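Local coordinates for hypothetical protein (Legionella pneumophila subsp. pneumophila, PDB 4JX2), which is of unknown function but is probably a secreted protein, combining many helices with a small mixed beta sheet and containing a DUF5624 region, at residues Pro121-Leu126 with Ala206-Asp211; Lys128-Glu131 with Ser136-Ser139; Ser194-Leu197 with Ser202-Met205. All coordinates share one frame; numbering follows the deposited sequence.

Interaction 1: Pro121-Leu126 with Ala206-Asp211; sequences PALMYL and ASLQND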
# COMPACT_ATOMS: atom_id res chain seq x y z
N PRO A 121 -14.29 -17.74 12.61
CA PRO A 121 -14.04 -16.36 13.09
C PRO A 121 -15.17 -15.80 13.95
O PRO A 121 -14.88 -15.12 14.94
CB PRO A 121 -13.89 -15.56 11.79
CG PRO A 121 -13.37 -16.57 10.81
CD PRO A 121 -14.11 -17.83 11.14
N ALA A 122 -16.45 -16.10 13.61
CA ALA A 122 -17.63 -15.67 14.39
C ALA A 122 -17.52 -16.15 15.84
O ALA A 122 -17.68 -15.34 16.77
CB ALA A 122 -18.91 -16.20 13.76
N LEU A 123 -17.20 -17.45 16.03
CA LEU A 123 -17.06 -18.05 17.35
C LEU A 123 -15.87 -17.46 18.11
O LEU A 123 -15.99 -17.22 19.32
CB LEU A 123 -16.95 -19.57 17.25
CG LEU A 123 -18.28 -20.30 17.04
CD1 LEU A 123 -18.06 -21.76 16.76
CD2 LEU A 123 -19.25 -20.10 18.23
N MSE A 124 -14.75 -17.17 17.39
CA MSE A 124 -13.55 -16.52 17.96
C MSE A 124 -13.91 -15.13 18.52
O MSE A 124 -13.54 -14.79 19.65
CB MSE A 124 -12.45 -16.38 16.90
CG MSE A 124 -11.79 -17.68 16.54
SE MSE A 124 -10.70 -17.44 14.92
CE MSE A 124 -11.01 -19.18 14.06
N TYR A 125 -14.69 -14.36 17.73
CA TYR A 125 -15.18 -13.03 18.08
C TYR A 125 -16.08 -13.10 19.30
O TYR A 125 -15.95 -12.25 20.18
CB TYR A 125 -15.93 -12.40 16.89
CG TYR A 125 -15.07 -11.73 15.83
CD1 TYR A 125 -13.84 -12.27 15.46
CD2 TYR A 125 -15.53 -10.61 15.14
CE1 TYR A 125 -13.06 -11.67 14.46
CE2 TYR A 125 -14.76 -10.02 14.13
CZ TYR A 125 -13.52 -10.54 13.81
OH TYR A 125 -12.75 -9.96 12.84
N LEU A 126 -16.94 -14.13 19.38
CA LEU A 126 -17.86 -14.34 20.51
C LEU A 126 -17.09 -14.60 21.81
O LEU A 126 -17.49 -14.08 22.86
CB LEU A 126 -18.87 -15.46 20.22
CG LEU A 126 -19.96 -15.13 19.19
CD1 LEU A 126 -20.65 -16.37 18.72
CD2 LEU A 126 -20.98 -14.16 19.74
N ALA A 206 -9.18 -20.48 24.53
CA ALA A 206 -8.53 -21.77 24.73
C ALA A 206 -9.47 -22.95 24.52
O ALA A 206 -9.11 -23.89 23.81
CB ALA A 206 -7.93 -21.82 26.12
N SER A 207 -10.67 -22.90 25.15
CA SER A 207 -11.70 -23.92 25.08
C SER A 207 -12.20 -24.06 23.65
O SER A 207 -12.30 -25.18 23.15
CB SER A 207 -12.85 -23.59 26.02
OG SER A 207 -12.46 -23.69 27.39
N LEU A 208 -12.42 -22.92 22.96
CA LEU A 208 -12.89 -22.91 21.57
C LEU A 208 -11.91 -23.67 20.65
O LEU A 208 -12.35 -24.49 19.83
CB LEU A 208 -13.09 -21.46 21.08
CG LEU A 208 -13.32 -21.26 19.58
CD1 LEU A 208 -14.72 -21.71 19.14
CD2 LEU A 208 -13.07 -19.84 19.21
N GLN A 209 -10.60 -23.42 20.83
CA GLN A 209 -9.57 -24.08 20.05
C GLN A 209 -9.59 -25.59 20.28
O GLN A 209 -9.65 -26.37 19.32
CB GLN A 209 -8.19 -23.50 20.39
CG GLN A 209 -7.09 -24.29 19.68
CD GLN A 209 -5.71 -23.73 19.71
OE1 GLN A 209 -5.06 -23.62 18.67
NE2 GLN A 209 -5.20 -23.41 20.89
N ASN A 210 -9.53 -26.01 21.56
CA ASN A 210 -9.46 -27.42 21.91
C ASN A 210 -10.77 -28.19 21.64
O ASN A 210 -10.71 -29.29 21.10
CB ASN A 210 -9.05 -27.54 23.37
CG ASN A 210 -8.85 -28.94 23.88
OD1 ASN A 210 -7.81 -29.56 23.69
ND2 ASN A 210 -9.83 -29.44 24.61
N ASP A 211 -11.94 -27.61 22.00
CA ASP A 211 -13.24 -28.30 21.91
C ASP A 211 -13.87 -28.29 20.53
O ASP A 211 -14.70 -29.17 20.24
CB ASP A 211 -14.26 -27.70 22.91
CG ASP A 211 -13.85 -27.74 24.36
OD1 ASP A 211 -13.02 -28.61 24.72
OD2 ASP A 211 -14.39 -26.95 25.15

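Interaction 2: Lys128-Glu131 with Ser136-Ser139; sequences KIKE and SWKS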
# COMPACT_ATOMS: atom_id res chain seq x y z
N LYS A 128 -14.07 -13.40 22.48
CA LYS A 128 -13.51 -12.08 22.86
C LYS A 128 -14.60 -11.20 23.51
O LYS A 128 -14.34 -10.58 24.55
CB LYS A 128 -12.85 -11.36 21.68
CG LYS A 128 -12.16 -10.05 22.09
CD LYS A 128 -10.68 -10.19 22.31
CE LYS A 128 -10.31 -10.20 23.75
NZ LYS A 128 -8.86 -10.48 23.92
N ILE A 129 -15.84 -11.18 22.92
CA ILE A 129 -16.98 -10.43 23.44
C ILE A 129 -17.23 -10.89 24.88
O ILE A 129 -17.44 -10.05 25.75
CB ILE A 129 -18.23 -10.59 22.54
CG1 ILE A 129 -17.98 -9.99 21.13
CG2 ILE A 129 -19.48 -9.97 23.17
CD1 ILE A 129 -18.81 -10.58 20.02
N LYS A 130 -17.15 -12.23 25.14
CA LYS A 130 -17.34 -12.80 26.48
C LYS A 130 -16.25 -12.29 27.43
O LYS A 130 -16.58 -11.80 28.51
CB LYS A 130 -17.35 -14.34 26.42
CG LYS A 130 -17.53 -15.00 27.78
CD LYS A 130 -17.62 -16.50 27.67
CE LYS A 130 -17.86 -17.14 29.01
NZ LYS A 130 -16.61 -17.32 29.79
N GLU A 131 -14.96 -12.37 27.01
CA GLU A 131 -13.80 -11.92 27.78
C GLU A 131 -13.94 -10.44 28.22
O GLU A 131 -13.66 -10.11 29.39
CB GLU A 131 -12.52 -12.14 26.98
CG GLU A 131 -11.24 -12.05 27.80
CD GLU A 131 -10.06 -11.45 27.06
OE1 GLU A 131 -9.39 -12.20 26.32
OE2 GLU A 131 -9.83 -10.22 27.19
N SER A 136 -23.95 -9.87 25.39
CA SER A 136 -24.55 -9.98 24.06
C SER A 136 -23.99 -11.18 23.28
O SER A 136 -24.54 -11.52 22.22
CB SER A 136 -24.35 -8.71 23.25
OG SER A 136 -24.86 -7.56 23.90
N TRP A 137 -22.93 -11.84 23.79
CA TRP A 137 -22.34 -13.01 23.14
C TRP A 137 -23.33 -14.19 23.15
O TRP A 137 -23.35 -14.99 22.22
CB TRP A 137 -20.99 -13.39 23.79
CG TRP A 137 -21.10 -14.08 25.13
CD1 TRP A 137 -21.00 -13.50 26.36
CD2 TRP A 137 -21.24 -15.49 25.36
NE1 TRP A 137 -21.11 -14.46 27.35
CE2 TRP A 137 -21.22 -15.70 26.76
CE3 TRP A 137 -21.39 -16.61 24.52
CZ2 TRP A 137 -21.34 -16.97 27.33
CZ3 TRP A 137 -21.54 -17.87 25.09
CH2 TRP A 137 -21.51 -18.04 26.48
N LYS A 138 -24.16 -14.28 24.22
CA LYS A 138 -25.15 -15.33 24.43
C LYS A 138 -26.29 -15.21 23.45
O LYS A 138 -26.70 -16.23 22.87
CB LYS A 138 -25.68 -15.30 25.86
CG LYS A 138 -24.70 -15.83 26.89
CD LYS A 138 -25.28 -15.82 28.29
CE LYS A 138 -24.16 -15.64 29.28
NZ LYS A 138 -24.54 -16.11 30.64
N SER A 139 -26.79 -13.97 23.24
CA SER A 139 -27.90 -13.74 22.30
C SER A 139 -27.41 -13.86 20.86
O SER A 139 -28.15 -14.40 20.03
CB SER A 139 -28.57 -12.40 22.55
OG SER A 139 -27.64 -11.33 22.46

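Interaction 3: Ser194-Leu197 with Ser202-Met205; sequences SDVL and SFDM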
# COMPACT_ATOMS: atom_id res chain seq x y z
N SER A 194 -24.62 -25.40 21.11
CA SER A 194 -25.65 -25.93 21.99
C SER A 194 -25.05 -26.30 23.36
O SER A 194 -25.61 -25.91 24.39
CB SER A 194 -26.31 -27.14 21.34
OG SER A 194 -27.32 -27.66 22.19
N ASP A 195 -23.89 -26.99 23.34
CA ASP A 195 -23.15 -27.46 24.51
C ASP A 195 -22.63 -26.30 25.35
O ASP A 195 -22.60 -26.41 26.57
CB ASP A 195 -21.99 -28.36 24.06
CG ASP A 195 -22.43 -29.74 23.56
OD1 ASP A 195 -23.60 -30.14 23.82
OD2 ASP A 195 -21.60 -30.43 22.92
N VAL A 196 -22.25 -25.19 24.70
CA VAL A 196 -21.74 -23.99 25.38
C VAL A 196 -22.92 -23.29 26.11
O VAL A 196 -22.79 -22.97 27.30
CB VAL A 196 -21.02 -23.04 24.38
CG1 VAL A 196 -20.89 -21.62 24.93
CG2 VAL A 196 -19.66 -23.60 23.97
N LEU A 197 -24.06 -23.10 25.40
CA LEU A 197 -25.25 -22.44 25.93
C LEU A 197 -25.96 -23.32 26.98
O LEU A 197 -26.66 -22.78 27.85
CB LEU A 197 -26.22 -22.06 24.80
CG LEU A 197 -25.70 -21.08 23.74
CD1 LEU A 197 -26.51 -21.18 22.47
CD2 LEU A 197 -25.67 -19.66 24.25
N SER A 202 -17.11 -25.21 28.54
CA SER A 202 -16.72 -23.85 28.90
C SER A 202 -16.53 -23.05 27.63
O SER A 202 -16.24 -23.63 26.59
CB SER A 202 -15.43 -23.84 29.72
OG SER A 202 -15.49 -24.76 30.80
N PHE A 203 -16.67 -21.73 27.67
CA PHE A 203 -16.44 -20.98 26.46
C PHE A 203 -15.41 -19.89 26.71
O PHE A 203 -15.61 -19.04 27.57
CB PHE A 203 -17.74 -20.42 25.86
CG PHE A 203 -17.61 -19.71 24.54
CD1 PHE A 203 -17.11 -20.37 23.42
CD2 PHE A 203 -18.03 -18.39 24.39
CE1 PHE A 203 -17.00 -19.72 22.18
CE2 PHE A 203 -17.94 -17.74 23.15
CZ PHE A 203 -17.41 -18.40 22.06
N ASP A 204 -14.27 -19.97 26.00
CA ASP A 204 -13.16 -19.01 26.00
C ASP A 204 -12.23 -19.33 24.82
O ASP A 204 -12.43 -20.35 24.17
CB ASP A 204 -12.39 -19.00 27.35
CG ASP A 204 -11.95 -20.34 27.86
OD1 ASP A 204 -11.09 -20.97 27.22
OD2 ASP A 204 -12.43 -20.74 28.94
N MSE A 205 -11.24 -18.44 24.53
CA MSE A 205 -10.29 -18.60 23.41
C MSE A 205 -9.71 -20.02 23.38
O MSE A 205 -9.76 -20.68 22.34
CB MSE A 205 -9.14 -17.57 23.50
CG MSE A 205 -9.56 -16.11 23.35
SE MSE A 205 -10.12 -15.63 21.56
CE MSE A 205 -9.66 -13.78 21.68

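Interaction 1: Pro121-Leu126 with Ala206-Asp211
Leu208 swings CG away from its own backbone N (chi1 169°) and then turns its isopropyl end (chi2 73°) to present a methyl to each of two consecutive residues, Leu123 and Met124. The CD1 branch slants across Leu123, with CD1 3.6 Å from Leu123 CB and a looser approach to Leu123 CD1. The other branch reaches the backbone of Met124: Leu208 CD2 is 3.6 Å from Met124 CA, and it also lies 3.7 Å from Met124 CG, where the two side chains run at about a right angle. Met124, a selenomethionine, is thus met at CA and CG, short of its selenium. This is helix-to-helix packing between helix 119-131 and helix 205-213, brought together across some 80 residues; within 206-211 Leu208 alone reaches across, and Phe212 and Leu213 extend the contact. All three residues are buried and no hydrogen bond crosses. Leu123 and Leu208 both also rest on Tyr192 of helix 175-197, while Met124 packs on Phe340 of the second subunit. The adjacent Gln209 takes part in the same interface, its amide hydrogen-bonded to Thr341 and Asn342 of that subunit.

Interaction 2: Lys128-Glu131 with Ser136-Ser139
Ile129 and Trp137 face each other near the end of helix 119-131 and the early part of helix 136-155, their CA atoms 6.0 Å apart across the short connection between them. Ile129 meets the root of the tryptophan, its CG2 methyl lying 3.8 Å from Trp137 CB. One face of the indole is taken by Lys130. With three successive torsions near 180°, that lysine runs extended alongside the ring, pointing the same way: its CB stands 3.8 Å from the centroid of the five-membered ring of Trp137, only 12° off the normal, a CH-pi contact, and Lys130 CD follows over the six-membered part, 3.8 Å from Trp137 CZ2. On the opposite face Lys138 CG lies over the ring, so the indole is held between two aliphatic lysine chains. A bend at chi4 (-82°) then turns the Lys130 ammonium to the carbonyl O of Phe203, whose ring also meets the indole. On Lys128 the ammonium bridges to Glu131 OE1 at 3.0 Å and to Glu338 of the second subunit, which would probably offset the closeness of the two carboxylates. With helix 136-155 folding back along helix 119-131, the arrangement is that of an antiparallel alpha-alpha hairpin closed at its turn by an aromatic residue.

Interaction 3: Ser194-Leu197 with Ser202-Met205
Val196 against Phe203 is a buried apolar contact at the end of helix 175-197, where the chain leaves the helix and its connecting loop passes back beside the last turn. Both prongs of the valine take part. The CG1 branch does most of the touching, 3.5 Å from Phe203 CB and 3.8 Å from Phe203 CG, while CG2 lies 4.2 Å from Phe203 CD1 and has the backbone O of Ser202 as a more distant neighbour. The backbone turns Phe203 CB toward the valine, and chi1 (-176°), with CG anti to N, carries the ring on past it, so that CG1 approaches the ring at a slant. No hydrogen bond joins the two segments, although backbone bonding between Asp195 and Leu201 draws the loop, just ahead of Ser202, back to the helix. Phe203 goes on to meet the ring of Trp137 and to pack on Leu126, Ala127 and Met141; it thus sits among helices 119-131, 136-155 and 175-197, while Val196 adds contacts to Trp137 and Met141 of helix 136-155. Just beyond the phenylalanine, Asp204 accepts the backbone N-H of Ser207 at its OD1. The whole is a helix-loop-helix connection in which a hydrophobic residue of the loop packs back on the preceding helix and an aspartate N-cap starts helix 205-213.

How the interactions relate
From the N terminus, helix 119-131 comes first and supplies one side of interactions 1 and 2. Interaction 2 closes the short turn into helix 136-155. Well after that, helix 175-197 ends in the loop closed by interaction 3, and helix 205-213 then completes interaction 1. The two short closures are thus in series, and both nest within the long loop closed by interaction 1; none cross. The centres lie about 8 to 11 Å apart, and the three contacts touch one another, chiefly through Phe203, Trp137 and Leu126. Together they join four helices within the DUF5624 range, where interactions 1 and 2, and Met205 of interaction 3, also meet the second subunit.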